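Local coordinates for protein phosphoribosylaminoimidazole carboxylase (Bombyx mori, PDB 4JA0) that probably catalyses two steps of de novo purine biosynthesis, AIR carboxylation and SAICAR synthesis, as a bifunctional PAICS enzyme, at residues T125-E130 / L174-L179; I191-E196 / D209-D214; A277-C282 / V296-T301. All coordinates share one frame; numbering follows the deposited sequence.

How the contacts relate
Following the chain from the N terminus, contact 1 comes first: it closes a loop of 43 residues by setting helix 162-183 against strand 123-132. Contact 2 opens only after contact 1 has closed and spans just 12 residues, returning the loop that follows strand 205-207 to strand 188-200. The two are in series but touch, Leu-179 CD1 lying 3.6 Å from Met-193 SD, and both reach the same antiparallel sheet of the SAICAR synthetase part. Contact 3 closes 13 residues within the AIR carboxylase part, between helix 279-291 and strand 296-300. Its centre is about 39 Å and 44 Å from those of contacts 1 and 2. No loop encloses or crosses another.

Contact 1. Residues T125-E130 / L174-L179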
loop_
_atom_site.group_PDB
_atom_site.type_symbol
_atom_site.label_atom_id
_atom_site.label_comp_id
_atom_site.label_asym_id
_atom_site.label_seq_id
_atom_site.Cartn_x
_atom_site.Cartn_y
_atom_site.Cartn_z
ATOM N N THR A 125 9.860 28.483 -35.223
ATOM C CA THR A 125 9.790 27.356 -34.347
ATOM C C THR A 125 8.509 27.400 -33.523
ATOM O O THR A 125 8.387 28.215 -32.609
ATOM C CB THR A 125 10.999 27.332 -33.408
ATOM O OG1 THR A 125 12.217 27.099 -34.133
ATOM C CG2 THR A 125 10.809 26.235 -32.545
ATOM N N PRO A 126 7.538 26.530 -33.836
ATOM C CA PRO A 126 7.522 25.478 -34.849
ATOM C C PRO A 126 7.407 26.086 -36.250
ATOM O O PRO A 126 7.272 27.309 -36.369
ATOM C CB PRO A 126 6.264 24.676 -34.475
ATOM C CG PRO A 126 5.397 25.618 -33.888
ATOM C CD PRO A 126 6.250 26.585 -33.128
ATOM N N PRO A 127 7.492 25.251 -37.300
ATOM C CA PRO A 127 7.422 25.837 -38.636
ATOM C C PRO A 127 6.148 26.631 -38.830
ATOM O O PRO A 127 5.063 26.190 -38.418
ATOM C CB PRO A 127 7.414 24.610 -39.556
ATOM C CG PRO A 127 8.053 23.543 -38.772
ATOM C CD PRO A 127 7.637 23.783 -37.358
ATOM N N LYS A 128 6.302 27.800 -39.449
ATOM C CA LYS A 128 5.191 28.661 -39.816
ATOM C C LYS A 128 4.376 27.951 -40.878
ATOM O O LYS A 128 4.941 27.363 -41.815
ATOM C CB LYS A 128 5.730 29.957 -40.404
ATOM C CG LYS A 128 4.741 31.115 -40.491
ATOM C CD LYS A 128 4.713 31.908 -39.212
ATOM C CE LYS A 128 3.700 33.022 -39.296
ATOM N NZ LYS A 128 3.710 33.807 -38.038
ATOM N N GLN A 129 3.055 27.993 -40.751
ATOM C CA GLN A 129 2.218 27.388 -41.770
ATOM C C GLN A 129 1.107 28.351 -42.199
ATOM O O GLN A 129 0.360 28.854 -41.365
ATOM C CB GLN A 129 1.754 25.978 -41.326
ATOM C CG GLN A 129 0.280 25.634 -41.406
ATOM C CD GLN A 129 -0.309 25.623 -42.808
ATOM O OE1 GLN A 129 0.347 25.953 -43.795
ATOM N NE2 GLN A 129 -1.571 25.260 -42.893
ATOM N N GLU A 130 1.064 28.642 -43.501
ATOM C CA GLU A 130 0.147 29.621 -44.084
ATOM C C GLU A 130 -0.687 29.047 -45.218
ATOM O O GLU A 130 -0.331 28.047 -45.842
ATOM C CB GLU A 130 0.924 30.834 -44.595
ATOM C CG GLU A 130 1.711 31.484 -43.493
ATOM C CD GLU A 130 2.608 32.608 -43.946
ATOM O OE1 GLU A 130 3.241 32.482 -45.019
ATOM O OE2 GLU A 130 2.673 33.617 -43.205
ATOM N N LEU A 174 3.783 18.407 -40.698
ATOM C CA LEU A 174 4.398 17.081 -40.558
ATOM C C LEU A 174 5.203 16.648 -41.781
ATOM O O LEU A 174 6.322 16.166 -41.652
ATOM C CB LEU A 174 3.307 16.049 -40.258
ATOM C CG LEU A 174 3.738 14.621 -39.965
ATOM C CD1 LEU A 174 4.901 14.661 -39.019
ATOM C CD2 LEU A 174 2.595 13.879 -39.325
ATOM N N ILE A 175 4.633 16.866 -42.963
ATOM C CA ILE A 175 5.271 16.528 -44.234
ATOM C C ILE A 175 6.531 17.352 -44.436
ATOM O O ILE A 175 7.554 16.843 -44.899
ATOM C CB ILE A 175 4.300 16.762 -45.402
ATOM C CG1 ILE A 175 3.247 15.662 -45.412
ATOM C CG2 ILE A 175 5.031 16.847 -46.744
ATOM C CD1 ILE A 175 2.035 16.026 -46.230
ATOM N N PHE A 176 6.444 18.630 -44.082
ATOM C CA PHE A 176 7.611 19.476 -44.072
ATOM C C PHE A 176 8.680 18.908 -43.118
ATOM O O PHE A 176 9.853 18.809 -43.475
ATOM C CB PHE A 176 7.250 20.885 -43.635
ATOM C CG PHE A 176 8.432 21.791 -43.564
ATOM C CD1 PHE A 176 8.828 22.513 -44.670
ATOM C CD2 PHE A 176 9.215 21.845 -42.411
ATOM C CE1 PHE A 176 9.947 23.321 -44.601
ATOM C CE2 PHE A 176 10.336 22.639 -42.340
ATOM C CZ PHE A 176 10.703 23.380 -43.426
ATOM N N GLU A 177 8.282 18.515 -41.915
ATOM C CA GLU A 177 9.248 18.047 -40.935
ATOM C C GLU A 177 9.966 16.763 -41.385
ATOM O O GLU A 177 11.190 16.630 -41.234
ATOM C CB GLU A 177 8.549 17.832 -39.602
ATOM C CG GLU A 177 8.239 19.125 -38.840
ATOM C CD GLU A 177 7.309 18.883 -37.654
ATOM O OE1 GLU A 177 6.613 17.836 -37.659
ATOM O OE2 GLU A 177 7.281 19.720 -36.717
ATOM N N ILE A 178 9.208 15.854 -41.993
ATOM C CA ILE A 178 9.748 14.612 -42.531
ATOM C C ILE A 178 10.770 14.846 -43.628
ATOM O O ILE A 178 11.874 14.320 -43.574
ATOM C CB ILE A 178 8.619 13.745 -43.118
ATOM C CG1 ILE A 178 7.742 13.210 -41.995
ATOM C CG2 ILE A 178 9.189 12.609 -43.980
ATOM C CD1 ILE A 178 6.528 12.512 -42.483
ATOM N N LEU A 179 10.391 15.661 -44.603
ATOM C CA LEU A 179 11.251 15.989 -45.730
ATOM C C LEU A 179 12.438 16.830 -45.282
ATOM O O LEU A 179 13.535 16.716 -45.845
ATOM C CB LEU A 179 10.458 16.726 -46.806
ATOM C CG LEU A 179 9.314 15.897 -47.383
ATOM C CD1 LEU A 179 8.527 16.744 -48.338
ATOM C CD2 LEU A 179 9.854 14.668 -48.086
#
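The ring of Pro-127 overlaps the aromatic ring of Phe-176, and Pro-127 CG comes to 4.2 Å from Phe-176 CD2 on a slant. Phe-176 meets the proline because its ring carbon CG stands anti to the backbone N (chi1 178°), which carries the ring away from the helix. One residue further on, Glu-177 reaches the same proline by a different route: its CB starts off beside the contact, and the chain, extended beyond CG, runs at about a right angle to the pyrrolidine ring until OE2 lies 4.1 Å from Pro-127 CD. The carboxylate thus flanks the proline, while its polar partner lies elsewhere: OE1 forms a salt bridge with Arg-403 on helix 396-420, linking this helix to the AIR carboxylase part of the same chain. The backbones stay well apart, with CA of Pro-127 and CA of Glu-177 separated by 8.3 Å, and the buried surface is a modest 110 Å². Here helix 162-183 packs against strand 123-132 of the antiparallel sheet in the SAICAR synthetase part. Ile-173, one turn earlier on the helix, also touches Pro-127, while Arg-105 packs against both Pro-127 and Phe-176. On the strand side Pro-126, preceded by a cis peptide bond, packs against Gln-315 of a second subunit, and Lys-128 NZ forms a salt bridge with Glu-146 of a third.

Contact 2. Residues I191-E196 / D209-D214; sequences IDMKIE and DVIDSD
Ile-195 and Ile-211 lie side by side and point the same way, joining strand 188-200 of the SAICAR synthetase antiparallel sheet to the loop that leads from strand 205-207 to strand 216-220. The gamma-methyl of Ile-195 does the touching: CG2 is 3.6 Å from Ile-211 CD1 and 4.0 Å from Ile-211 CG1, whereas the CG1 branch of Ile-195 leads away. Met-193 comes in across Ile-211 at about a right angle. Its chain bends at the last torsion (chi3 81°), which brings CE to 3.5 Å from Ile-211 CG2. Ile-211 is thus packed through both its branches, and Val-67, Phe-68 and Leu-71 of helix 57-74 also pack against it.

At Glu-196 the character changes. Glu-196 and Asp-209 run alongside each other in the same direction, CB to CB 3.6 Å, and their carboxylate planes are turned only 19° apart. Glu-196 OE1 lies 3.4 Å from Asp-209 OD1; both are acceptors, so this is a close pair of like charges and not a hydrogen bond. A sulfate ion, probably from the crystallisation liquor, sits about 5 Å from the Asp-209 side chain. An alanine in place of Glu-196 would remove the chain beyond CB and is likely to open a gap beside the Asp-209 carboxylate, whose OD1 would lose its neighbour. Farther along the loop an Asx turn bends the backbone: Asp-214 N donates to Asp-212 OD1 at 2.6 Å, meeting it from above the carboxylate plane.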
loop_
_atom_site.group_PDB
_atom_site.type_symbol
_atom_site.label_atom_id
_atom_site.label_comp_id
_atom_site.label_asym_id
_atom_site.label_seq_id
_atom_site.Cartn_x
_atom_site.Cartn_y
_atom_site.Cartn_z
ATOM N N ILE A 191 13.806 24.706 -46.815
ATOM C CA ILE A 191 13.532 26.045 -46.294
ATOM C C ILE A 191 12.054 26.315 -46.241
ATOM O O ILE A 191 11.556 26.857 -45.265
ATOM C CB ILE A 191 14.285 27.154 -47.111
ATOM C CG1 ILE A 191 15.584 27.538 -46.419
ATOM C CG2 ILE A 191 13.510 28.430 -47.152
ATOM C CD1 ILE A 191 16.596 26.490 -46.420
ATOM N N ASP A 192 11.351 25.928 -47.293
ATOM C CA ASP A 192 9.909 26.036 -47.287
ATOM C C ASP A 192 9.301 25.072 -48.280
ATOM O O ASP A 192 10.026 24.414 -49.012
ATOM C CB ASP A 192 9.427 27.487 -47.500
ATOM C CG ASP A 192 9.935 28.118 -48.802
ATOM O OD1 ASP A 192 10.608 29.165 -48.717
ATOM O OD2 ASP A 192 9.594 27.631 -49.908
ATOM N N MET A 193 7.976 24.945 -48.254
ATOM C CA MET A 193 7.277 24.002 -49.126
ATOM C C MET A 193 5.866 24.424 -49.409
ATOM O O MET A 193 5.264 25.120 -48.609
ATOM C CB MET A 193 7.145 22.653 -48.457
ATOM C CG MET A 193 8.224 21.675 -48.710
ATOM S SD MET A 193 7.459 20.209 -48.051
ATOM C CE MET A 193 6.449 19.784 -49.455
ATOM N N LYS A 194 5.309 23.904 -50.496
ATOM C CA LYS A 194 3.889 24.077 -50.797
ATOM C C LYS A 194 3.318 22.735 -51.233
ATOM O O LYS A 194 3.915 22.026 -52.055
ATOM C CB LYS A 194 3.679 25.121 -51.908
ATOM N N ILE A 195 2.163 22.380 -50.680
ATOM C CA ILE A 195 1.503 21.153 -51.079
ATOM C C ILE A 195 0.043 21.480 -51.266
ATOM O O ILE A 195 -0.388 22.567 -50.902
ATOM C CB ILE A 195 1.657 20.041 -50.027
ATOM C CG1 ILE A 195 1.160 20.536 -48.673
ATOM C CG2 ILE A 195 3.084 19.598 -49.916
ATOM C CD1 ILE A 195 1.270 19.494 -47.565
ATOM N N GLU A 196 -0.714 20.532 -51.810
ATOM C CA GLU A 196 -2.148 20.696 -52.005
ATOM C C GLU A 196 -2.890 19.410 -51.636
ATOM O O GLU A 196 -2.356 18.325 -51.796
ATOM C CB GLU A 196 -2.432 21.112 -53.450
ATOM C CG GLU A 196 -2.027 22.562 -53.768
ATOM C CD GLU A 196 -2.098 22.912 -55.263
ATOM O OE1 GLU A 196 -2.837 22.234 -56.014
ATOM O OE2 GLU A 196 -1.401 23.867 -55.688
ATOM N N ASP A 209 -1.253 16.664 -54.749
ATOM C CA ASP A 209 -0.755 17.370 -55.932
ATOM C C ASP A 209 0.529 16.743 -56.462
ATOM O O ASP A 209 0.544 15.607 -56.928
ATOM C CB ASP A 209 -0.582 18.876 -55.653
ATOM C CG ASP A 209 -0.327 19.689 -56.927
ATOM O OD1 ASP A 209 0.149 20.846 -56.819
ATOM O OD2 ASP A 209 -0.600 19.165 -58.032
ATOM N N VAL A 210 1.594 17.528 -56.400
ATOM C CA VAL A 210 2.883 17.185 -56.939
ATOM C C VAL A 210 3.885 17.893 -56.045
ATOM O O VAL A 210 3.741 19.078 -55.766
ATOM C CB VAL A 210 3.006 17.687 -58.371
ATOM C CG1 VAL A 210 4.445 17.989 -58.700
ATOM C CG2 VAL A 210 2.424 16.669 -59.330
ATOM N N ILE A 211 4.890 17.181 -55.562
ATOM C CA ILE A 211 5.939 17.855 -54.827
ATOM C C ILE A 211 7.231 17.639 -55.607
ATOM O O ILE A 211 7.758 16.528 -55.635
ATOM C CB ILE A 211 6.052 17.340 -53.363
ATOM C CG1 ILE A 211 4.671 17.289 -52.701
ATOM C CG2 ILE A 211 6.994 18.211 -52.548
ATOM C CD1 ILE A 211 4.680 16.732 -51.288
ATOM N N ASP A 212 7.716 18.689 -56.272
ATOM C CA ASP A 212 8.981 18.612 -57.000
ATOM C C ASP A 212 9.837 19.842 -56.687
ATOM O O ASP A 212 9.620 20.489 -55.661
ATOM C CB ASP A 212 8.760 18.454 -58.515
ATOM C CG ASP A 212 7.930 19.585 -59.124
ATOM O OD1 ASP A 212 7.974 20.705 -58.579
ATOM O OD2 ASP A 212 7.279 19.373 -60.182
ATOM N N SER A 213 10.797 20.171 -57.553
ATOM C CA SER A 213 11.634 21.354 -57.321
ATOM C C SER A 213 10.904 22.656 -57.557
ATOM O O SER A 213 11.462 23.726 -57.318
ATOM C CB SER A 213 12.922 21.336 -58.132
ATOM O OG SER A 213 13.811 20.347 -57.655
ATOM N N ASP A 214 9.659 22.572 -58.013
ATOM C CA ASP A 214 8.829 23.768 -58.130
ATOM C C ASP A 214 8.058 24.010 -56.830
ATOM O O ASP A 214 7.611 25.109 -56.564
ATOM C CB ASP A 214 7.855 23.630 -59.309
ATOM C CG ASP A 214 8.572 23.530 -60.662
ATOM O OD1 ASP A 214 9.656 24.139 -60.816
ATOM O OD2 ASP A 214 8.062 22.831 -61.566
#

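Contact 3. Residues A277-C282 / V296-T301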
loop_
_atom_site.group_PDB
_atom_site.type_symbol
_atom_site.label_atom_id
_atom_site.label_comp_id
_atom_site.label_asym_id
_atom_site.label_seq_id
_atom_site.Cartn_x
_atom_site.Cartn_y
_atom_site.Cartn_z
ATOM N N ALA A 277 6.379 -18.371 -20.771
ATOM C CA ALA A 277 4.988 -18.024 -20.524
ATOM C C ALA A 277 4.709 -16.565 -20.924
ATOM O O ALA A 277 3.563 -16.195 -21.190
ATOM C CB ALA A 277 4.618 -18.273 -19.067
ATOM N N ASP A 278 5.759 -15.750 -20.994
ATOM C CA ASP A 278 5.609 -14.329 -21.292
ATOM C C ASP A 278 5.482 -14.045 -22.800
ATOM O O ASP A 278 5.667 -12.918 -23.260
ATOM C CB ASP A 278 6.812 -13.561 -20.708
ATOM C CG ASP A 278 6.918 -13.676 -19.175
ATOM O OD1 ASP A 278 5.868 -13.834 -18.498
ATOM O OD2 ASP A 278 8.065 -13.611 -18.654
ATOM N N GLN A 279 5.113 -15.067 -23.556
ATOM C CA GLN A 279 5.188 -15.055 -25.015
ATOM C C GLN A 279 4.252 -14.057 -25.695
ATOM O O GLN A 279 4.697 -13.186 -26.461
ATOM C CB GLN A 279 4.958 -16.492 -25.509
ATOM C CG GLN A 279 4.906 -16.743 -27.007
ATOM C CD GLN A 279 6.090 -16.200 -27.734
ATOM O OE1 GLN A 279 7.105 -15.852 -27.133
ATOM N NE2 GLN A 279 5.980 -16.131 -29.053
ATOM N N GLU A 280 2.963 -14.179 -25.393
ATOM C CA GLU A 280 1.943 -13.295 -25.933
ATOM C C GLU A 280 2.276 -11.828 -25.634
ATOM O O GLU A 280 2.106 -10.952 -26.504
ATOM C CB GLU A 280 0.587 -13.662 -25.335
ATOM C CG GLU A 280 -0.139 -14.823 -26.015
ATOM C CD GLU A 280 -1.654 -14.715 -25.868
ATOM O OE1 GLU A 280 -2.123 -13.811 -25.134
ATOM O OE2 GLU A 280 -2.375 -15.535 -26.480
ATOM N N HIS A 281 2.778 -11.571 -24.421
ATOM C CA HIS A 281 3.159 -10.214 -24.026
ATOM C C HIS A 281 4.248 -9.700 -24.960
ATOM O O HIS A 281 4.170 -8.588 -25.454
ATOM C CB HIS A 281 3.651 -10.192 -22.578
ATOM C CG HIS A 281 4.202 -8.870 -22.136
ATOM N ND1 HIS A 281 3.402 -7.808 -21.780
ATOM C CD2 HIS A 281 5.477 -8.435 -22.007
ATOM C CE1 HIS A 281 4.159 -6.779 -21.437
ATOM N NE2 HIS A 281 5.424 -7.134 -21.568
ATOM N N CYS A 282 5.250 -10.533 -25.218
ATOM C CA CYS A 282 6.363 -10.155 -26.078
ATOM C C CYS A 282 5.957 -9.958 -27.530
ATOM O O CYS A 282 6.476 -9.082 -28.227
ATOM C CB CYS A 282 7.465 -11.219 -25.994
ATOM S SG CYS A 282 8.208 -11.329 -24.355
ATOM N N VAL A 296 12.930 -6.898 -34.822
ATOM C CA VAL A 296 12.752 -7.386 -33.482
ATOM C C VAL A 296 13.071 -8.861 -33.389
ATOM O O VAL A 296 12.538 -9.662 -34.155
ATOM C CB VAL A 296 11.303 -7.179 -33.056
ATOM C CG1 VAL A 296 11.114 -7.503 -31.561
ATOM C CG2 VAL A 296 10.907 -5.784 -33.373
ATOM N N ASP A 297 13.893 -9.213 -32.402
ATOM C CA ASP A 297 14.140 -10.604 -32.045
ATOM C C ASP A 297 13.553 -10.886 -30.674
ATOM O O ASP A 297 13.735 -10.106 -29.733
ATOM C CB ASP A 297 15.633 -10.915 -32.002
ATOM C CG ASP A 297 16.145 -11.464 -33.292
ATOM O OD1 ASP A 297 15.309 -11.900 -34.114
ATOM O OD2 ASP A 297 17.386 -11.500 -33.455
ATOM N N LEU A 298 12.846 -12.005 -30.569
ATOM C CA LEU A 298 12.340 -12.477 -29.290
ATOM C C LEU A 298 13.256 -13.579 -28.767
ATOM O O LEU A 298 13.474 -14.583 -29.445
ATOM C CB LEU A 298 10.920 -13.016 -29.445
ATOM C CG LEU A 298 9.840 -12.030 -29.888
ATOM C CD1 LEU A 298 8.464 -12.691 -29.890
ATOM C CD2 LEU A 298 9.842 -10.795 -28.997
ATOM N N ARG A 299 13.791 -13.406 -27.566
ATOM C CA ARG A 299 14.659 -14.425 -27.001
ATOM C C ARG A 299 14.200 -14.841 -25.606
ATOM O O ARG A 299 13.643 -14.047 -24.865
ATOM C CB ARG A 299 16.116 -13.943 -26.966
ATOM C CG ARG A 299 16.618 -13.371 -28.264
ATOM C CD ARG A 299 16.648 -14.431 -29.335
ATOM N NE ARG A 299 17.383 -15.592 -28.872
ATOM C CZ ARG A 299 18.686 -15.775 -29.078
ATOM N NH1 ARG A 299 19.390 -14.865 -29.742
ATOM N NH2 ARG A 299 19.283 -16.863 -28.601
ATOM N N VAL A 300 14.438 -16.095 -25.256
ATOM C CA VAL A 300 14.099 -16.576 -23.938
ATOM C C VAL A 300 15.393 -16.875 -23.188
ATOM O O VAL A 300 16.227 -17.612 -23.680
ATOM C CB VAL A 300 13.209 -17.846 -24.016
ATOM C CG1 VAL A 300 12.873 -18.380 -22.611
ATOM C CG2 VAL A 300 11.937 -17.548 -24.779
ATOM N N THR A 301 15.556 -16.268 -22.017
ATOM C CA THR A 301 16.678 -16.522 -21.117
ATOM C C THR A 301 16.414 -15.945 -19.734
ATOM O O THR A 301 15.770 -14.900 -19.587
ATOM C CB THR A 301 18.026 -15.978 -21.644
ATOM O OG1 THR A 301 19.092 -16.439 -20.793
ATOM C CG2 THR A 301 18.020 -14.445 -21.695
#
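A beta-alpha-beta unit of the AIR carboxylase part, made of strand 267-273, helix 279-291 and strand 296-300, contains this contact, which presses the first turn of the helix onto the strand that follows it. Leu-298 carries the strand side. Its side chain sets out toward the helix, and CD2 settles 3.9 Å from Cys-282 CB, with the carbonyl oxygen Cys-282 O at the same distance from Leu-298 CD2. Cys-282 in turn aims its CB at the strand; with SG anti to the carbonyl carbon (chi1 -65°) the sulfur is turned off the leucine, and CB is the nearer atom. The other methyl of Leu-298 has a looser neighbour in Gln-279, whose amide NE2 is 4.3 Å from Leu-298 CD1. Although the CB of Gln-279 does not set out toward the strand, the chain turns at CG (chi2 53°) and brings the amide nearer; NE2 also makes a weak hydrogen bond to Gln-283 OE1, one turn on. The two segments bury 128 Å² in all, with CA of Cys-282 and CA of Leu-298 7.2 Å apart. Inside the helix, Cys-282 N donates to Asp-278 O at 3.1 Å.

Strand 296-300 is outermost in the parallel sheet of this chain, whose strand order 2-1-3-4-5 fits a flavodoxin-like arrangement. Arg-299 forms a salt bridge with Asp-417 of a neighbouring subunit, and Leu-420 of that subunit packs on Gln-279 and Val-300. Met-273 of the adjoining strand 267-273 lies against Cys-282, as does Val-329 of strand 323-329, while Val-296 packs on Ala-286 and Ala-289 farther along helix 279-291.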